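Side-chain contacts in hypothetical protein (Porphyromonas gingivalis W83, PDB 2P3P), which is of unknown function, though a magnesium ion has been seen bound to it and the full-length protein is probably anchored in a membrane: residues 14-19 with 59-64; 81-86 with 107-112. All blocks are in the same frame, centred on the assembly; numbering follows the deposited sequence. Where two conformers were deposited one is given.

Contact 1 of 2, residues 14-19 with 59-64; sequences RCFLAM and VTFLLN
Phe-16 reaches from helix 11-18 to the sheet and meets Phe-61 and Leu-63 of strand 58-64. These two residues are two apart on the strand and present their side chains to the same helix-covered face of the long antiparallel sheet. The Phe-16 ring is thrown out from the helix because CG stands opposite the backbone N (chi1 -172°). Only its far end does the touching. Its CZ lies 4.1 Å from CE1 of Phe-61, which arrives at the rim of the Phe-16 ring, close to its plane. The two ring planes are inclined at about 67°, so the rings do not lie flat on each other. On the neighbouring atom, CE2 of Phe-16 is 4.0 Å from CD2 of Leu-63. The CB of Leu-63 does not aim at the helix; its CD2 branch closes the distance, and the two side chains cross at roughly a right angle.

This is the tight part, and all three residues are buried. Ile-68 of the next strand and Cys-36 of helix 29-39 also pack on Phe-16, while Leu-35 of that helix touches Phe-61. The outer sides differ. Arg-14 and Ala-18 are exposed on the helix, and Thr-60 and Leu-62 of the strand are partly open to solvent. The segments share just 93 Å² of buried surface. No hydrogen bond links the two segments, so this contact rests on apolar packing alone.

Contact 2 of 2, residues 81-86 with 107-112; sequences RILPFS and IDFYTT
Thr-112 meets Ile-82 across the contact, and just before it the OG1 of Thr-111 is gripped by two backbone N-H groups, those of Glu-113 and Lys-115. These bonds hold the chain in its turn at the end of strand 104-111. The setting is an antiparallel meander. Strands 77-84 and 104-111 are not neighbours but flank strand 90-98, so they run in the same sense, though the twist of the sheet turns them well away from parallel. Their side chains meet across the middle strand, whose backbone pairs with both. The nearest CA atoms, of Ile-82 and Thr-112, are 8.3 Å apart.

The contact has two patches, on opposite faces of the sheet. On the face covered by helix 11-18, CD1 of Ile-82 lies 4.2 Å from CG2 of Thr-112. The end of the isoleucine is folded round (chi2 -68°), and this brings CD1 to the threonine methyl, where the side chains cross at about a right angle. Glu-11 touches both residues, and Leu-12 and Cys-15 add to the cover. Ile-82 and Thr-112 are partly exposed.

On the other face, Leu-83 and Phe-109 are buried. Phe-202 of the second sheet packs on both. Phe-122 stacks on the Phe-109 ring, and Leu-83 comes to the edge of that ring, near its plane. No hydrogen bond joins the two segments. A single branch of Leu-83 makes the touch: Leu-83 CD1 is 4.1 Å from Phe-109 CE1, whereas Leu-83 CD2 stays 6.6 Å from Phe-109 CE1.

From the N terminus, helix 11-18 comes first. Contact 1 lays it on strand 58-64 and closes a loop that holds helix 29-39 and strand 47-52. The chain then runs on through strand 67-72 to strand 77-84. Contact 2 joins this strand to strand 104-111 and closes a shorter loop that holds strand 90-98. The two loops follow in series and do not cross. Both contacts reach the same long sheet, and their centres are about 15 Å apart. Helix 11-18 ties them together: Cys-15 SG packs 3.5 Å from Thr-112 O. Contact 1 joins helix to sheet, while contact 2 also borders the second sheet.

Contact 1 of 2, residues 14-19 with 59-64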
ATOM      1  N   ARG A  14     -11.105  -3.754 -16.313  0.50  8.45           N
ATOM      2  CA  ARG A  14     -12.116  -4.814 -16.221  0.50  8.77           C
ATOM      3  C   ARG A  14     -12.409  -5.195 -14.779  0.50  8.28           C
ATOM      4  O   ARG A  14     -13.558  -5.261 -14.359  0.50  7.42           O
ATOM      5  CB  ARG A  14     -11.657  -6.058 -16.971  0.50  8.46           C
ATOM      6  CG  ARG A  14     -11.372  -5.812 -18.447  0.50  9.41           C
ATOM      7  CD  ARG A  14     -11.682  -7.045 -19.275  0.50  9.32           C
ATOM      8  NE  ARG A  14     -10.741  -8.139 -19.038  0.50 11.30           N
ATOM      9  CZ  ARG A  14      -9.508  -8.212 -19.547  0.50 12.45           C
ATOM     10  NH1 ARG A  14      -9.027  -7.235 -20.320  0.50 13.01           N
ATOM     11  NH2 ARG A  14      -8.740  -9.265 -19.264  0.50 12.97           N
ATOM     12  N   CYS A  15     -11.355  -5.444 -14.016  1.00  9.13           N
ATOM     13  CA  CYS A  15     -11.494  -5.870 -12.606  1.00  8.35           C
ATOM     14  C   CYS A  15     -12.128  -4.793 -11.749  1.00  9.17           C
ATOM     15  O   CYS A  15     -13.000  -5.085 -10.914  1.00  7.99           O
ATOM     16  CB  CYS A  15     -10.125  -6.283 -12.055  1.00  8.38           C
ATOM     17  SG  CYS A  15      -9.433  -7.719 -12.836  1.00 10.68           S
ATOM     18  N   PHE A  16     -11.697  -3.552 -11.959  1.00  8.54           N
ATOM     19  CA  PHE A  16     -12.252  -2.407 -11.245  1.00  8.94           C
ATOM     20  C   PHE A  16     -13.741  -2.235 -11.491  1.00  7.73           C
ATOM     21  O   PHE A  16     -14.539  -1.959 -10.563  1.00  9.28           O
ATOM     22  CB  PHE A  16     -11.544  -1.126 -11.672  1.00  8.30           C
ATOM     23  CG  PHE A  16     -11.910   0.058 -10.856  1.00  9.00           C
ATOM     24  CD1 PHE A  16     -11.645   0.085  -9.513  1.00  8.14           C
ATOM     25  CD2 PHE A  16     -12.458   1.198 -11.453  1.00  8.04           C
ATOM     26  CE1 PHE A  16     -11.938   1.200  -8.744  1.00  8.60           C
ATOM     27  CE2 PHE A  16     -12.737   2.319 -10.688  1.00  5.96           C
ATOM     28  CZ  PHE A  16     -12.496   2.311  -9.333  1.00  9.30           C
ATOM     29  N   LEU A  17     -14.156  -2.379 -12.744  1.00  8.28           N
ATOM     30  CA  LEU A  17     -15.549  -2.207 -13.086  1.00  9.03           C
ATOM     31  C   LEU A  17     -16.405  -3.324 -12.425  1.00  9.66           C
ATOM     32  O   LEU A  17     -17.526  -3.069 -11.983  1.00  9.18           O
ATOM     33  CB  LEU A  17     -15.726  -2.258 -14.593  1.00  9.75           C
ATOM     34  CG  LEU A  17     -15.270  -1.055 -15.414  1.00 10.11           C
ATOM     35  CD1 LEU A  17     -15.287  -1.406 -16.891  1.00  9.97           C
ATOM     36  CD2 LEU A  17     -16.186   0.148 -15.160  1.00 12.64           C
ATOM     37  N   ALA A  18     -15.876  -4.542 -12.393  1.00  9.96           N
ATOM     38  CA  ALA A  18     -16.594  -5.706 -11.811  1.00 10.13           C
ATOM     39  C   ALA A  18     -16.322  -5.992 -10.327  1.00 10.56           C
ATOM     40  O   ALA A  18     -16.785  -6.999  -9.774  1.00 10.97           O
ATOM     41  CB  ALA A  18     -16.300  -6.949 -12.642  1.00 11.74           C
HETATM   42  N   MSE A  19     -15.579  -5.123  -9.656  1.00 10.52           N
HETATM   43  CA  MSE A  19     -15.300  -5.296  -8.223  1.00 10.07           C
HETATM   44  C   MSE A  19     -16.629  -5.169  -7.452  1.00  9.22           C
HETATM   45  O   MSE A  19     -17.372  -4.228  -7.677  1.00  8.75           O
HETATM   46  CB  MSE A  19     -14.315  -4.216  -7.779  1.00 10.48           C
HETATM   47  CG  MSE A  19     -13.873  -4.270  -6.322  1.00 10.95           C
HETATM   48 SE   MSE A  19     -12.661  -2.788  -5.963  0.80 13.16          SE
HETATM   49  CE  MSE A  19     -13.950  -1.371  -6.270  1.00 12.28           C
ATOM     50  N   VAL A  59     -14.161  11.349  -2.258  1.00 11.84           N
ATOM     51  CA  VAL A  59     -13.228  10.378  -2.790  1.00 10.44           C
ATOM     52  C   VAL A  59     -12.597  10.978  -4.038  1.00 10.43           C
ATOM     53  O   VAL A  59     -13.314  11.521  -4.868  1.00  8.93           O
ATOM     54  CB  VAL A  59     -13.982   9.051  -3.119  1.00 10.73           C
ATOM     55  CG1 VAL A  59     -12.999   7.952  -3.507  1.00  9.65           C
ATOM     56  CG2 VAL A  59     -14.850   8.606  -1.926  1.00 11.53           C
ATOM     57  N   THR A  60     -11.260  10.937  -4.141  1.00  8.88           N
ATOM     58  CA  THR A  60     -10.579  11.275  -5.383  1.00  8.57           C
ATOM     59  C   THR A  60      -9.995  10.025  -6.027  1.00  8.04           C
ATOM     60  O   THR A  60      -9.476   9.128  -5.338  1.00  7.63           O
ATOM     61  CB  THR A  60      -9.478  12.298  -5.141  1.00  9.08           C
ATOM     62  OG1 THR A  60      -8.472  11.715  -4.312  1.00 10.48           O
ATOM     63  CG2 THR A  60     -10.061  13.518  -4.434  1.00  9.45           C
ATOM     64  N   PHE A  61     -10.022   9.991  -7.348  1.00  6.55           N
ATOM     65  CA  PHE A  61      -9.519   8.864  -8.109  1.00  6.62           C
ATOM     66  C   PHE A  61      -8.439   9.317  -9.078  1.00  7.21           C
ATOM     67  O   PHE A  61      -8.592  10.360  -9.715  1.00  6.85           O
ATOM     68  CB  PHE A  61     -10.655   8.243  -8.930  1.00  7.58           C
ATOM     69  CG  PHE A  61     -11.754   7.620  -8.121  1.00  8.83           C
ATOM     70  CD1 PHE A  61     -11.697   6.284  -7.773  1.00  9.95           C
ATOM     71  CD2 PHE A  61     -12.826   8.367  -7.693  1.00 11.22           C
ATOM     72  CE1 PHE A  61     -12.716   5.709  -7.032  1.00  9.08           C
ATOM     73  CE2 PHE A  61     -13.840   7.784  -6.956  1.00 10.66           C
ATOM     74  CZ  PHE A  61     -13.755   6.455  -6.621  1.00  8.51           C
ATOM     75  N   LEU A  62      -7.346   8.553  -9.145  1.00  7.46           N
ATOM     76  CA  LEU A  62      -6.438   8.559 -10.263  1.00  8.02           C
ATOM     77  C   LEU A  62      -6.622   7.228 -10.979  1.00  7.53           C
ATOM     78  O   LEU A  62      -6.366   6.191 -10.402  1.00  8.74           O
ATOM     79  CB  LEU A  62      -4.984   8.708  -9.817  1.00  8.73           C
ATOM     80  CG  LEU A  62      -4.650  10.031  -9.122  1.00 10.58           C
ATOM     81  CD1 LEU A  62      -3.175  10.029  -8.752  1.00 11.84           C
ATOM     82  CD2 LEU A  62      -5.003  11.223  -9.993  1.00  9.48           C
ATOM     83  N   LEU A  63      -7.107   7.296 -12.218  1.00  7.43           N
ATOM     84  CA  LEU A  63      -7.445   6.127 -13.030  1.00  7.73           C
ATOM     85  C   LEU A  63      -6.462   6.004 -14.198  1.00  7.12           C
ATOM     86  O   LEU A  63      -6.479   6.814 -15.099  1.00  5.84           O
ATOM     87  CB  LEU A  63      -8.883   6.222 -13.558  1.00  8.79           C
ATOM     88  CG  LEU A  63      -9.983   6.376 -12.496  1.00  9.01           C
ATOM     89  CD1 LEU A  63     -11.313   6.669 -13.198  1.00 12.62           C
ATOM     90  CD2 LEU A  63     -10.138   5.151 -11.600  1.00  9.89           C
ATOM     91  N   ASN A  64      -5.626   4.975 -14.150  1.00  7.58           N
ATOM     92  CA  ASN A  64      -4.664   4.687 -15.197  1.00  7.53           C
ATOM     93  C   ASN A  64      -4.800   3.189 -15.584  1.00  7.87           C
ATOM     94  O   ASN A  64      -5.229   2.372 -14.786  1.00  7.38           O
ATOM     95  CB  ASN A  64      -3.254   5.073 -14.674  1.00  7.20           C
ATOM     96  CG  ASN A  64      -2.144   4.852 -15.690  1.00  7.19           C
ATOM     97  OD1 ASN A  64      -1.858   3.715 -16.085  1.00  8.99           O
ATOM     98  ND2 ASN A  64      -1.483   5.941 -16.089  1.00  4.04           N
TER

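Contact 2 of 2, residues 81-86 with 107-112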
ATOM      1  N   ARG A  81      -3.189  -2.554  -8.343  1.00  8.90           N
ATOM      2  CA  ARG A  81      -2.499  -2.894  -9.598  1.00  8.76           C
ATOM      3  C   ARG A  81      -2.663  -4.378  -9.840  1.00  7.93           C
ATOM      4  O   ARG A  81      -2.831  -5.105  -8.885  1.00  7.94           O
ATOM      5  CB  ARG A  81      -1.005  -2.618  -9.505  1.00 10.05           C
ATOM      6  CG  ARG A  81      -0.643  -1.170  -9.490  1.00 10.43           C
ATOM      7  CD  ARG A  81       0.791  -0.937  -9.914  1.00 11.25           C
ATOM      8  NE  ARG A  81       0.978  -1.263 -11.323  1.00 12.37           N
ATOM      9  CZ  ARG A  81       2.137  -1.620 -11.839  1.00 13.62           C
ATOM     10  NH1 ARG A  81       3.192  -1.761 -11.062  1.00 13.48           N
ATOM     11  NH2 ARG A  81       2.220  -1.881 -13.133  1.00 15.73           N
ATOM     12  N   ILE A  82      -2.548  -4.799 -11.102  1.00  7.69           N
ATOM     13  CA  ILE A  82      -2.385  -6.188 -11.493  1.00  8.65           C
ATOM     14  C   ILE A  82      -0.890  -6.535 -11.427  1.00  8.92           C
ATOM     15  O   ILE A  82      -0.039  -5.778 -11.857  1.00 10.34           O
ATOM     16  CB  ILE A  82      -2.890  -6.440 -12.961  1.00  9.67           C
ATOM     17  CG1 ILE A  82      -4.346  -6.098 -13.078  1.00 10.41           C
ATOM     18  CG2 ILE A  82      -2.834  -7.949 -13.327  1.00  9.10           C
ATOM     19  CD1 ILE A  82      -5.203  -7.043 -12.295  1.00 12.75           C
ATOM     20  N   LEU A  83      -0.602  -7.727 -10.950  1.00  8.91           N
ATOM     21  CA  LEU A  83       0.733  -8.321 -10.979  1.00  8.81           C
ATOM     22  C   LEU A  83       0.643  -9.684 -11.664  1.00  8.05           C
ATOM     23  O   LEU A  83      -0.346 -10.436 -11.526  1.00  7.01           O
ATOM     24  CB  LEU A  83       1.304  -8.503  -9.571  1.00  8.64           C
ATOM     25  CG  LEU A  83       1.427  -7.292  -8.658  1.00  9.91           C
ATOM     26  CD1 LEU A  83       1.848  -7.702  -7.240  1.00  9.78           C
ATOM     27  CD2 LEU A  83       2.392  -6.318  -9.284  1.00 10.62           C
ATOM     28  N   PRO A  84       1.662 -10.014 -12.444  1.00  8.12           N
ATOM     29  CA  PRO A  84       1.596 -11.277 -13.172  1.00  8.27           C
ATOM     30  C   PRO A  84       1.829 -12.460 -12.269  1.00  9.05           C
ATOM     31  O   PRO A  84       2.842 -12.493 -11.592  1.00  9.68           O
ATOM     32  CB  PRO A  84       2.750 -11.170 -14.176  1.00  7.93           C
ATOM     33  CG  PRO A  84       3.669 -10.171 -13.665  1.00  7.74           C
ATOM     34  CD  PRO A  84       2.896  -9.251 -12.743  1.00  8.68           C
ATOM     35  N   PHE A  85       0.920 -13.433 -12.286  1.00 11.03           N
ATOM     36  CA  PHE A  85       1.135 -14.658 -11.509  1.00 12.16           C
ATOM     37  C   PHE A  85       1.900 -15.648 -12.362  1.00 13.77           C
ATOM     38  O   PHE A  85       2.792 -16.366 -11.887  1.00 15.18           O
ATOM     39  CB  PHE A  85      -0.174 -15.272 -10.963  1.00 10.87           C
ATOM     40  CG  PHE A  85       0.088 -16.438 -10.101  1.00  9.40           C
ATOM     41  CD1 PHE A  85       0.482 -16.269  -8.776  1.00  7.00           C
ATOM     42  CD2 PHE A  85       0.051 -17.713 -10.643  1.00  9.15           C
ATOM     43  CE1 PHE A  85       0.808 -17.378  -7.985  1.00  7.38           C
ATOM     44  CE2 PHE A  85       0.395 -18.818  -9.869  1.00  7.26           C
ATOM     45  CZ  PHE A  85       0.759 -18.663  -8.556  1.00  8.40           C
ATOM     46  N   SER A  86       1.506 -15.747 -13.620  1.00 15.88           N
ATOM     47  CA  SER A  86       2.332 -16.349 -14.645  1.00 16.07           C
ATOM     48  C   SER A  86       2.423 -15.369 -15.810  1.00 16.50           C
ATOM     49  O   SER A  86       2.084 -14.201 -15.668  1.00 16.86           O
ATOM     50  CB  SER A  86       1.711 -17.661 -15.106  1.00 15.30           C
ATOM     51  OG  SER A  86       0.543 -17.421 -15.843  1.00 15.03           O
ATOM     52  N   ILE A 107      -1.292  -4.748   2.838  1.00  7.50           N
ATOM     53  CA  ILE A 107      -1.253  -5.268   1.469  1.00  7.21           C
ATOM     54  C   ILE A 107      -2.216  -6.477   1.419  1.00  7.23           C
ATOM     55  O   ILE A 107      -2.079  -7.450   2.204  1.00  7.32           O
ATOM     56  CB  ILE A 107       0.156  -5.713   1.040  1.00  7.55           C
ATOM     57  CG1 ILE A 107       1.203  -4.643   1.293  1.00  7.88           C
ATOM     58  CG2 ILE A 107       0.164  -6.065  -0.461  1.00  7.60           C
ATOM     59  CD1 ILE A 107       2.596  -5.108   0.953  1.00  7.48           C
ATOM     60  N   ASP A 108      -3.207  -6.380   0.523  1.00  7.07           N
ATOM     61  CA  ASP A 108      -4.158  -7.439   0.254  1.00  7.15           C
ATOM     62  C   ASP A 108      -3.899  -7.977  -1.167  1.00  7.43           C
ATOM     63  O   ASP A 108      -3.454  -7.257  -2.057  1.00  7.77           O
ATOM     64  CB  ASP A 108      -5.605  -6.901   0.395  1.00  7.06           C
ATOM     65  CG  ASP A 108      -5.938  -6.488   1.800  1.00  8.22           C
ATOM     66  OD1 ASP A 108      -5.620  -7.278   2.720  1.00 11.84           O
ATOM     67  OD2 ASP A 108      -6.509  -5.390   1.993  1.00 13.34           O
ATOM     68  N   PHE A 109      -4.143  -9.269  -1.347  1.00  7.44           N
ATOM     69  CA  PHE A 109      -4.128  -9.917  -2.669  1.00  7.47           C
ATOM     70  C   PHE A 109      -5.441 -10.568  -2.974  1.00  8.42           C
ATOM     71  O   PHE A 109      -6.088 -11.124  -2.072  1.00  6.61           O
ATOM     72  CB  PHE A 109      -3.014 -10.930  -2.779  1.00  8.57           C
ATOM     73  CG  PHE A 109      -1.657 -10.314  -2.797  1.00  6.53           C
ATOM     74  CD1 PHE A 109      -0.981 -10.102  -3.987  1.00  9.39           C
ATOM     75  CD2 PHE A 109      -1.052  -9.948  -1.593  1.00 10.92           C
ATOM     76  CE1 PHE A 109       0.280  -9.549  -3.964  1.00 11.15           C
ATOM     77  CE2 PHE A 109       0.218  -9.398  -1.566  1.00  8.59           C
ATOM     78  CZ  PHE A 109       0.870  -9.201  -2.724  1.00  7.77           C
ATOM     79  N   TYR A 110      -5.862 -10.464  -4.244  1.00  8.70           N
ATOM     80  CA  TYR A 110      -7.082 -11.109  -4.738  1.00  8.76           C
ATOM     81  C   TYR A 110      -6.820 -11.807  -6.049  1.00  8.73           C
ATOM     82  O   TYR A 110      -5.905 -11.424  -6.815  1.00  9.24           O
ATOM     83  CB  TYR A 110      -8.205 -10.113  -5.001  1.00  8.21           C
ATOM     84  CG  TYR A 110      -8.653  -9.298  -3.852  1.00  7.56           C
ATOM     85  CD1 TYR A 110      -9.804  -9.611  -3.150  1.00  8.98           C
ATOM     86  CD2 TYR A 110      -7.954  -8.176  -3.503  1.00  9.72           C
ATOM     87  CE1 TYR A 110     -10.220  -8.803  -2.078  1.00  9.25           C
ATOM     88  CE2 TYR A 110      -8.348  -7.382  -2.502  1.00 10.99           C
ATOM     89  CZ  TYR A 110      -9.472  -7.668  -1.793  1.00  9.66           C
ATOM     90  OH  TYR A 110      -9.750  -6.768  -0.778  1.00  8.90           O
ATOM     91  N   THR A 111      -7.652 -12.782  -6.364  1.00  9.16           N
ATOM     92  CA  THR A 111      -7.726 -13.225  -7.763  1.00  7.89           C
ATOM     93  C   THR A 111      -8.347 -12.109  -8.614  1.00  7.66           C
ATOM     94  O   THR A 111      -8.916 -11.153  -8.085  1.00  7.75           O
ATOM     95  CB  THR A 111      -8.573 -14.492  -7.931  1.00  7.62           C
ATOM     96  OG1 THR A 111      -9.953 -14.164  -7.697  1.00  7.77           O
ATOM     97  CG2 THR A 111      -8.129 -15.598  -6.940  1.00  9.17           C
ATOM     98  N   THR A 112      -8.255 -12.223  -9.936  1.00  7.97           N
ATOM     99  CA  THR A 112      -8.896 -11.219 -10.817  1.00  8.05           C
ATOM    100  C   THR A 112     -10.435 -11.236 -10.734  1.00  7.89           C
ATOM    101  O   THR A 112     -11.103 -10.336 -11.253  1.00  7.40           O
ATOM    102  CB  THR A 112      -8.402 -11.334 -12.258  1.00  7.30           C
ATOM    103  OG1 THR A 112      -8.413 -12.704 -12.671  1.00 10.28           O
ATOM    104  CG2 THR A 112      -6.969 -10.822 -12.407  1.00  9.53           C
TER